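Local structure of histidine utilization repressor (Pseudomonas syringae pv. tomato, 2PKH) at residues 16-21 against 36-41; 7-12 against 42-47. The protein probably represses the histidine utilization (hut) genes by binding DNA in the absence of inducer, the present chain being its C-terminal UTRA domain. One frame throughout, in Å; residues are numbered along the deposited sequence.

Contact 1. Residues 16-21 against 36-41; sequences LKEEAA and RVFHSL. With EDO (1,2-ethanediol), chain O.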
ATOM      1  N   LEU B  16      31.572  -6.518  -1.968  1.00 21.43           N
ATOM      2  CA  LEU B  16      31.544  -5.164  -1.357  1.00 20.08           C
ATOM      3  C   LEU B  16      32.759  -4.354  -1.880  1.00 20.05           C
ATOM      4  O   LEU B  16      33.866  -4.500  -1.365  1.00 17.20           O
ATOM      5  CB  LEU B  16      31.581  -5.243   0.181  1.00 20.34           C
ATOM      6  CG  LEU B  16      31.351  -3.900   0.935  1.00 23.00           C
ATOM      7  CD1 LEU B  16      29.995  -3.291   0.771  1.00 20.46           C
ATOM      8  CD2 LEU B  16      31.624  -4.147   2.404  1.00 23.95           C
ATOM      9  N   LYS B  17      32.489  -3.460  -2.842  1.00 19.38           N
ATOM     10  CA  LYS B  17      33.574  -2.815  -3.674  1.00 20.14           C
ATOM     11  C   LYS B  17      33.134  -1.546  -4.344  1.00 19.41           C
ATOM     12  O   LYS B  17      31.935  -1.328  -4.608  1.00 19.00           O
ATOM     13  CB  LYS B  17      34.086  -3.772  -4.735  1.00 17.70           C
ATOM     14  CG  LYS B  17      33.204  -4.056  -5.926  1.00 19.89           C
ATOM     15  CD  LYS B  17      33.667  -5.373  -6.548  1.00 21.11           C
ATOM     16  CE  LYS B  17      32.822  -5.888  -7.769  1.00 22.70           C
ATOM     17  NZ  LYS B  17      33.265  -5.037  -8.916  1.00 20.57           N
ATOM     18  N   GLU B  18      34.116  -0.685  -4.616  1.00 21.53           N
ATOM     19  CA  GLU B  18      33.873   0.469  -5.427  1.00 21.48           C
ATOM     20  C   GLU B  18      34.109   0.065  -6.864  1.00 22.56           C
ATOM     21  O   GLU B  18      35.021  -0.716  -7.134  1.00 22.05           O
ATOM     22  CB  GLU B  18      34.932   1.490  -5.030  1.00 23.60           C
ATOM     23  CG  GLU B  18      34.726   2.808  -5.579  1.00 26.81           C
ATOM     24  CD  GLU B  18      35.824   3.769  -5.073  1.00 31.30           C
ATOM     25  OE1 GLU B  18      36.157   3.811  -3.845  1.00 35.84           O
ATOM     26  OE2 GLU B  18      36.347   4.453  -5.930  1.00 31.38           O
ATOM     27  N   GLU B  19      33.331   0.614  -7.801  1.00 23.10           N
ATOM     28  CA  GLU B  19      33.567   0.327  -9.220  1.00 24.02           C
ATOM     29  C   GLU B  19      32.974   1.488 -10.021  1.00 24.57           C
ATOM     30  O   GLU B  19      32.220   2.281  -9.479  1.00 23.29           O
ATOM     31  CB  GLU B  19      32.874  -0.961  -9.609  1.00 23.01           C
ATOM     32  CG  GLU B  19      31.335  -0.841  -9.297  1.00 23.98           C
ATOM     33  CD  GLU B  19      30.577  -2.127  -9.437  1.00 31.37           C
ATOM     34  OE1 GLU B  19      30.991  -3.082  -8.764  1.00 29.18           O
ATOM     35  OE2 GLU B  19      29.515  -2.190 -10.120  1.00 30.32           O
ATOM     36  N   ALA B  20      33.248   1.545 -11.325  1.00 25.50           N
ATOM     37  CA  ALA B  20      32.556   2.507 -12.222  1.00 24.61           C
ATOM     38  C   ALA B  20      31.033   2.233 -12.329  1.00 24.03           C
ATOM     39  O   ALA B  20      30.566   1.063 -12.386  1.00 24.41           O
ATOM     40  CB  ALA B  20      33.248   2.530 -13.675  1.00 25.66           C
ATOM     41  N   ALA B  21      30.247   3.300 -12.405  1.00 23.40           N
ATOM     42  CA  ALA B  21      28.824   3.176 -12.550  1.00 23.01           C
ATOM     43  C   ALA B  21      28.531   2.301 -13.737  1.00 24.94           C
ATOM     44  O   ALA B  21      27.675   1.422 -13.666  1.00 24.63           O
ATOM     45  CB  ALA B  21      28.149   4.581 -12.782  1.00 21.91           C
ATOM     46  N   ARG B  36      32.329   6.841  -9.684  1.00 25.60           N
ATOM     47  CA  ARG B  36      32.424   5.700  -8.792  1.00 26.68           C
ATOM     48  C   ARG B  36      31.166   5.499  -7.951  1.00 24.69           C
ATOM     49  O   ARG B  36      30.567   6.459  -7.457  1.00 23.71           O
ATOM     50  CB  ARG B  36      33.631   5.750  -7.892  1.00 27.51           C
ATOM     51  CG  ARG B  36      34.908   6.440  -8.471  1.00 34.11           C
ATOM     52  CD  ARG B  36      35.290   6.036  -9.907  1.00 41.46           C
ATOM     53  NE  ARG B  36      35.454   4.614 -10.238  1.00 43.79           N
ATOM     54  CZ  ARG B  36      35.978   3.665  -9.462  1.00 44.25           C
ATOM     55  NH1 ARG B  36      36.120   2.435  -9.954  1.00 41.00           N
ATOM     56  NH2 ARG B  36      36.385   3.937  -8.225  1.00 43.81           N
ATOM     57  N   VAL B  37      30.772   4.243  -7.841  1.00 23.32           N
ATOM     58  CA  VAL B  37      29.592   3.858  -7.088  1.00 23.22           C
ATOM     59  C   VAL B  37      30.065   2.749  -6.160  1.00 21.95           C
ATOM     60  O   VAL B  37      31.110   2.119  -6.414  1.00 22.30           O
ATOM     61  CB  VAL B  37      28.442   3.293  -7.967  1.00 24.03           C
ATOM     62  CG1 VAL B  37      27.871   4.368  -8.907  1.00 23.33           C
ATOM     63  CG2 VAL B  37      28.834   2.010  -8.691  1.00 25.55           C
ATOM     64  N   PHE B  38      29.322   2.502  -5.097  1.00 20.25           N
ATOM     65  CA  PHE B  38      29.610   1.316  -4.244  1.00 19.93           C
ATOM     66  C   PHE B  38      28.644   0.207  -4.539  1.00 18.43           C
ATOM     67  O   PHE B  38      27.499   0.476  -4.881  1.00 18.91           O
ATOM     68  CB  PHE B  38      29.526   1.691  -2.758  1.00 20.59           C
ATOM     69  CG  PHE B  38      30.451   2.788  -2.353  1.00 23.01           C
ATOM     70  CD1 PHE B  38      31.766   2.820  -2.833  1.00 23.64           C
ATOM     71  CD2 PHE B  38      30.048   3.722  -1.401  1.00 22.04           C
ATOM     72  CE1 PHE B  38      32.681   3.768  -2.380  1.00 25.31           C
ATOM     73  CE2 PHE B  38      30.951   4.679  -0.945  1.00 23.64           C
ATOM     74  CZ  PHE B  38      32.273   4.717  -1.439  1.00 25.66           C
ATOM     75  N   HIS B  39      29.113  -1.030  -4.458  1.00 18.73           N
ATOM     76  CA  HIS B  39      28.355  -2.166  -4.976  1.00 17.66           C
ATOM     77  C   HIS B  39      28.454  -3.286  -3.914  1.00 19.20           C
ATOM     78  O   HIS B  39      29.550  -3.694  -3.567  1.00 17.46           O
ATOM     79  CB  HIS B  39      29.003  -2.646  -6.298  1.00 18.85           C
ATOM     80  CG  HIS B  39      28.340  -3.850  -6.886  1.00 16.14           C
ATOM     81  ND1 HIS B  39      28.935  -4.651  -7.834  1.00 14.05           N
ATOM     82  CD2 HIS B  39      27.188  -4.462  -6.554  1.00 12.68           C
ATOM     83  CE1 HIS B  39      28.157  -5.680  -8.089  1.00 20.06           C
ATOM     84  NE2 HIS B  39      27.068  -5.566  -7.358  1.00 18.01           N
ATOM     85  N   SER B  40      27.316  -3.763  -3.412  1.00 18.45           N
ATOM     86  CA  SER B  40      27.294  -4.872  -2.565  1.00 17.92           C
ATOM     87  C   SER B  40      26.411  -5.989  -3.205  1.00 18.99           C
ATOM     88  O   SER B  40      25.387  -5.704  -3.819  1.00 20.41           O
ATOM     89  CB  SER B  40      26.781  -4.501  -1.123  1.00 19.68           C
ATOM     90  OG  SER B  40      25.431  -3.957  -1.146  1.00 17.87           O
ATOM     91  N   LEU B  41      26.820  -7.236  -3.035  1.00 17.61           N
ATOM     92  CA  LEU B  41      25.953  -8.395  -3.405  1.00 18.49           C
ATOM     93  C   LEU B  41      25.920  -9.290  -2.180  1.00 17.38           C
ATOM     94  O   LEU B  41      26.963  -9.788  -1.713  1.00 19.55           O
ATOM     95  CB  LEU B  41      26.498  -9.160  -4.646  1.00 19.87           C
ATOM     96  CG  LEU B  41      25.384 -10.087  -5.218  1.00 18.53           C
ATOM     97  CD1 LEU B  41      25.686 -10.293  -6.735  1.00 26.43           C
ATOM     98  CD2 LEU B  41      25.394 -11.291  -4.437  1.00 19.41           C
TER
HETATM   99  C1  EDO O1016      30.671  -5.233 -11.368  1.00 37.23           C
HETATM  100  O1  EDO O1016      29.295  -4.814 -11.176  1.00 26.66           O
HETATM  101  C2  EDO O1016      31.103  -6.296 -10.335  1.00 36.70           C
HETATM  102  O2  EDO O1016      30.443  -7.577 -10.522  1.00 43.60           O
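Residues 16-20 of strand 9-20 and residues 36-41 of strand 36-46 run antiparallel, joined by two hydrogen-bonded pairs. Lys17 and His39 exchange both backbone bonds, as do Glu19 and Val37; the straightest is Val37 N to Glu19 O, 2.9 Å with 169° at the hydrogen, and it arrives nearly along the C=O axis. Glu18-Phe38 lies non-hydrogen-bonded between them and Leu16-Ser40 beyond Lys17-His39; there CA-H groups lean on carbonyls, as Glu18 CA does on Val37 O.

Polar side chains gather on the face of Lys17, Glu19, Val37 and His39. Glu19 sets CG in the crowded position between N and the carbonyl carbon (chi1 57°) and then runs extended, crossing His39 obliquely. His39 ND1 donates to Glu19 OE1 at 2.7 Å, with the oxygen at the imidazole edge but the donor above the carboxylate plane, the two planes being 81° apart. Asp55 accepts from NE2, so both ring nitrogens are tied to carboxylates, a setting that would tend to stabilise a protonated imidazole. The other carboxylate oxygen, Glu19 OE2, takes a hydrogen bond of 2.8 Å from O1 of an ethanediol, probably a crystallisation additive. Glu18, on the face of Phe38 and Ser40, forms a salt bridge with Arg36 at the strand end, its atoms modelled too close for an exact length.

Apolar contact is slight: Ala21 CB meets Val37 CG1 at 3.9 Å.

Strand 36-46 is flanked on its far side by strand 49-59, whose Phe57 stacks on His39; Phe38 packs on Tyr66 and Leu67, and Ser40 OG bonds to Tyr66 OH.

Contact 2. Residues 7-12 against 42-47; sequences HRHTCK and IVHFEN. With EDO (1,2-ethanediol), chain S.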
ATOM      1  N   HIS B   7      12.101 -17.157  13.847  1.00 44.40           N
ATOM      2  CA  HIS B   7      12.330 -16.747  12.439  1.00 44.51           C
ATOM      3  C   HIS B   7      13.722 -16.108  12.454  1.00 43.82           C
ATOM      4  O   HIS B   7      13.923 -15.157  13.224  1.00 44.81           O
ATOM      5  CB  HIS B   7      11.256 -15.720  12.070  1.00 44.63           C
ATOM      6  CG  HIS B   7      11.325 -15.243  10.658  1.00 47.31           C
ATOM      7  ND1 HIS B   7      10.360 -15.551   9.715  1.00 48.54           N
ATOM      8  CD2 HIS B   7      12.253 -14.483  10.022  1.00 48.73           C
ATOM      9  CE1 HIS B   7      10.698 -14.989   8.565  1.00 50.49           C
ATOM     10  NE2 HIS B   7      11.835 -14.329   8.727  1.00 47.57           N
ATOM     11  N   ARG B   8      14.697 -16.640  11.694  1.00 42.02           N
ATOM     12  CA  ARG B   8      16.055 -16.058  11.733  1.00 40.46           C
ATOM     13  C   ARG B   8      16.714 -15.729  10.390  1.00 38.23           C
ATOM     14  O   ARG B   8      16.833 -16.555   9.502  1.00 37.30           O
ATOM     15  CB  ARG B   8      17.027 -16.803  12.639  1.00 41.93           C
ATOM     16  CG  ARG B   8      17.750 -17.958  12.028  1.00 46.08           C
ATOM     17  CD  ARG B   8      17.115 -19.305  12.423  1.00 51.06           C
ATOM     18  NE  ARG B   8      18.100 -20.367  12.648  1.00 54.84           N
ATOM     19  CZ  ARG B   8      19.325 -20.456  12.097  1.00 57.77           C
ATOM     20  NH1 ARG B   8      19.776 -19.561  11.213  1.00 55.11           N
ATOM     21  NH2 ARG B   8      20.110 -21.485  12.421  1.00 58.44           N
ATOM     22  N   HIS B   9      17.147 -14.488  10.308  1.00 35.29           N
ATOM     23  CA  HIS B   9      17.722 -13.936   9.116  1.00 34.07           C
ATOM     24  C   HIS B   9      19.246 -13.875   9.317  1.00 31.75           C
ATOM     25  O   HIS B   9      19.768 -13.332  10.327  1.00 30.17           O
ATOM     26  CB  HIS B   9      17.102 -12.560   8.878  1.00 34.84           C
ATOM     27  CG  HIS B   9      17.747 -11.779   7.771  1.00 38.50           C
ATOM     28  ND1 HIS B   9      17.934 -10.413   7.840  1.00 40.66           N
ATOM     29  CD2 HIS B   9      18.237 -12.169   6.565  1.00 38.25           C
ATOM     30  CE1 HIS B   9      18.505  -9.995   6.722  1.00 44.16           C
ATOM     31  NE2 HIS B   9      18.697 -11.039   5.933  1.00 39.45           N
ATOM     32  N   THR B  10      19.957 -14.488   8.382  1.00 28.37           N
ATOM     33  CA  THR B  10      21.431 -14.398   8.331  1.00 26.78           C
ATOM     34  C   THR B  10      21.797 -14.091   6.852  1.00 25.15           C
ATOM     35  O   THR B  10      20.931 -14.169   5.981  1.00 24.82           O
ATOM     36  CB  THR B  10      22.120 -15.715   8.814  1.00 25.91           C
ATOM     37  OG1 THR B  10      21.706 -16.782   7.967  1.00 27.58           O
ATOM     38  CG2 THR B  10      21.712 -16.105  10.239  1.00 27.25           C
ATOM     39  N   CYS B  11      23.039 -13.723   6.571  1.00 24.05           N
ATOM     40  CA  CYS B  11      23.388 -13.328   5.213  1.00 25.99           C
ATOM     41  C   CYS B  11      24.855 -13.491   5.009  1.00 26.62           C
ATOM     42  O   CYS B  11      25.603 -13.619   5.977  1.00 26.64           O
ATOM     43  CB  CYS B  11      22.996 -11.922   4.846  1.00 26.02           C
ATOM     44  SG  CYS B  11      23.940 -10.717   5.747  1.00 33.04           S
ATOM     45  N   LYS B  12      25.234 -13.568   3.737  1.00 26.01           N
ATOM     46  CA  LYS B  12      26.613 -13.782   3.344  1.00 26.82           C
ATOM     47  C   LYS B  12      26.863 -12.674   2.349  1.00 24.87           C
ATOM     48  O   LYS B  12      26.146 -12.550   1.352  1.00 22.90           O
ATOM     49  CB  LYS B  12      26.705 -15.131   2.646  1.00 28.68           C
ATOM     50  CG  LYS B  12      28.064 -15.830   2.739  1.00 34.51           C
ATOM     51  CD  LYS B  12      27.943 -17.352   2.430  1.00 34.15           C
ATOM     52  CE  LYS B  12      27.500 -18.178   3.651  1.00 43.00           C
ATOM     53  NZ  LYS B  12      28.443 -18.012   4.816  1.00 46.80           N
ATOM     54  N   ILE B  42      24.710  -9.463  -1.612  1.00 17.72           N
ATOM     55  CA  ILE B  42      24.536 -10.226  -0.390  1.00 19.65           C
ATOM     56  C   ILE B  42      23.479 -11.315  -0.599  1.00 18.81           C
ATOM     57  O   ILE B  42      22.518 -11.061  -1.294  1.00 19.33           O
ATOM     58  CB  ILE B  42      24.028  -9.324   0.767  1.00 18.98           C
ATOM     59  CG1 ILE B  42      25.045  -8.166   1.020  1.00 22.19           C
ATOM     60  CG2 ILE B  42      23.877 -10.176   2.068  1.00 22.46           C
ATOM     61  CD1 ILE B  42      24.621  -7.207   2.172  1.00 21.35           C
ATOM     62  N   VAL B  43      23.664 -12.499  -0.027  1.00 18.13           N
ATOM     63  CA  VAL B  43      22.617 -13.554  -0.121  1.00 19.32           C
ATOM     64  C   VAL B  43      22.046 -13.571   1.265  1.00 19.02           C
ATOM     65  O   VAL B  43      22.772 -13.727   2.257  1.00 20.57           O
ATOM     66  CB  VAL B  43      23.161 -14.917  -0.451  1.00 16.87           C
ATOM     67  CG1 VAL B  43      22.044 -16.050  -0.569  1.00 15.84           C
ATOM     68  CG2 VAL B  43      23.966 -14.867  -1.842  1.00 22.99           C
ATOM     69  N   HIS B  44      20.741 -13.420   1.310  1.00 20.44           N
ATOM     70  CA  HIS B  44      19.974 -13.417   2.556  1.00 19.39           C
ATOM     71  C   HIS B  44      19.329 -14.794   2.724  1.00 19.70           C
ATOM     72  O   HIS B  44      18.746 -15.330   1.766  1.00 19.95           O
ATOM     73  CB  HIS B  44      18.879 -12.344   2.458  1.00 18.63           C
ATOM     74  CG  HIS B  44      19.404 -10.932   2.531  1.00 19.95           C
ATOM     75  ND1 HIS B  44      19.693 -10.195   1.404  1.00 23.48           N
ATOM     76  CD2 HIS B  44      19.707 -10.138   3.580  1.00 18.73           C
ATOM     77  CE1 HIS B  44      20.119  -8.995   1.752  1.00 15.78           C
ATOM     78  NE2 HIS B  44      20.164  -8.948   3.065  1.00 25.15           N
ATOM     79  N   PHE B  45      19.378 -15.296   3.949  1.00 17.88           N
ATOM     80  CA  PHE B  45      18.862 -16.650   4.317  1.00 21.13           C
ATOM     81  C   PHE B  45      17.734 -16.467   5.336  1.00 24.24           C
ATOM     82  O   PHE B  45      17.823 -15.570   6.182  1.00 24.59           O
ATOM     83  CB  PHE B  45      19.952 -17.496   4.994  1.00 21.66           C
ATOM     84  CG  PHE B  45      21.112 -17.852   4.084  1.00 16.11           C
ATOM     85  CD1 PHE B  45      21.212 -19.097   3.567  1.00 19.43           C
ATOM     86  CD2 PHE B  45      22.039 -16.907   3.734  1.00 19.99           C
ATOM     87  CE1 PHE B  45      22.335 -19.439   2.682  1.00 18.28           C
ATOM     88  CE2 PHE B  45      23.104 -17.209   2.847  1.00 20.74           C
ATOM     89  CZ  PHE B  45      23.229 -18.473   2.333  1.00 23.50           C
ATOM     90  N   GLU B  46      16.728 -17.331   5.300  1.00 25.01           N
ATOM     91  CA  GLU B  46      15.747 -17.345   6.356  1.00 29.93           C
ATOM     92  C   GLU B  46      15.808 -18.752   6.867  1.00 29.88           C
ATOM     93  O   GLU B  46      15.626 -19.697   6.110  1.00 30.28           O
ATOM     94  CB  GLU B  46      14.395 -16.972   5.757  1.00 30.51           C
ATOM     95  CG  GLU B  46      13.159 -17.174   6.624  1.00 35.10           C
ATOM     96  CD  GLU B  46      11.886 -17.260   5.760  1.00 37.16           C
ATOM     97  OE1 GLU B  46      11.343 -16.203   5.353  1.00 47.88           O
ATOM     98  OE2 GLU B  46      11.451 -18.389   5.452  1.00 46.07           O
ATOM     99  N   ASN B  47      16.179 -18.917   8.142  1.00 30.89           N
ATOM    100  CA  ASN B  47      16.451 -20.243   8.712  1.00 31.35           C
ATOM    101  C   ASN B  47      17.363 -21.080   7.850  1.00 30.36           C
ATOM    102  O   ASN B  47      17.038 -22.235   7.563  1.00 29.26           O
ATOM    103  CB  ASN B  47      15.135 -21.020   8.986  1.00 32.50           C
ATOM    104  CG  ASN B  47      14.172 -20.245   9.912  1.00 38.72           C
ATOM    105  OD1 ASN B  47      14.601 -19.569  10.871  1.00 41.75           O
ATOM    106  ND2 ASN B  47      12.860 -20.329   9.621  1.00 42.70           N
TER
HETATM  107  C1  EDO S1032      18.983 -11.446  13.517  1.00 54.86           C
HETATM  108  O1  EDO S1032      18.307 -10.198  13.259  1.00 55.56           O
HETATM  109  C2  EDO S1032      18.165 -12.409  14.393  1.00 53.17           C
HETATM  110  O2  EDO S1032      17.370 -13.277  13.568  1.00 49.42           O
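Six hydrogen bonds join residues 7-12 to residues 42-47, and five of them use backbone groups alone. Thr10 with Phe45 and Lys12 with Val43 are hydrogen-bonded antiparallel pairs, closed most tightly by Phe45 N to Thr10 O and, likewise at 2.8 Å, by Val43 N to Lys12 O. The return bond from Thr10 N to Phe45 O is longer, 3.3 Å, its donor standing above the carbonyl plane. Past the end of the strands Asn47 extends the pattern: its N reaches Arg8 O at 165°, while its side-chain OD1 accepts Arg8 N at 3.0 Å, so that Arg8 is gripped through both its backbone N and O. Asn47 has positive phi and psi, the left-handed conformation common in tight turns, and Arg8 adds a salt bridge to the following Asp48.

Aromatic groups meet edgewise. His9 and His44 meet along their edges, neither ring overlapping the other, with planes 27° apart; His9, CG anti to its backbone N (chi1 172°), brings its NE2 side toward CD2 of His44. Phe45 turns its ring edge to Thr10 O and to the Lys12 CB.

Among apolar contacts, Cys11 CB presses on Ile42 CG2 at 3.4 Å, closer than two carbons normally come. That same methyl lies over the rim of one His44 face.

Strand 49-59 follows Asp48 and takes the other edge of strand 36-46, with Phe45 on Pro50 and His44 on Gln52 and Glu54. Ile42 packs on Phe71, and Pro85 of the second subunit packs on His7 and His9.

How the contacts relate
Contacts 1 and 2 illustrate how one long strand pairing can serve different surroundings at its two ends. Both join strand 9-20 to strand 36-46, an outermost strand within this chain and its neighbour in the six-stranded antiparallel sheet of the UTRA domain, and their centres lie about 22 Å apart. Along the sequence the order is 7-12, 16-21, 36-41, 42-47, so the chain between the two partners of contact 2 contains all of contact 1. Contact 1 lies near the connection carrying helix 22-29; contact 2 lies beside the turn into strand 49-59, and a second subunit packs on the start of its residues 7-12, whereas no other chain of the assembly touches contact 1.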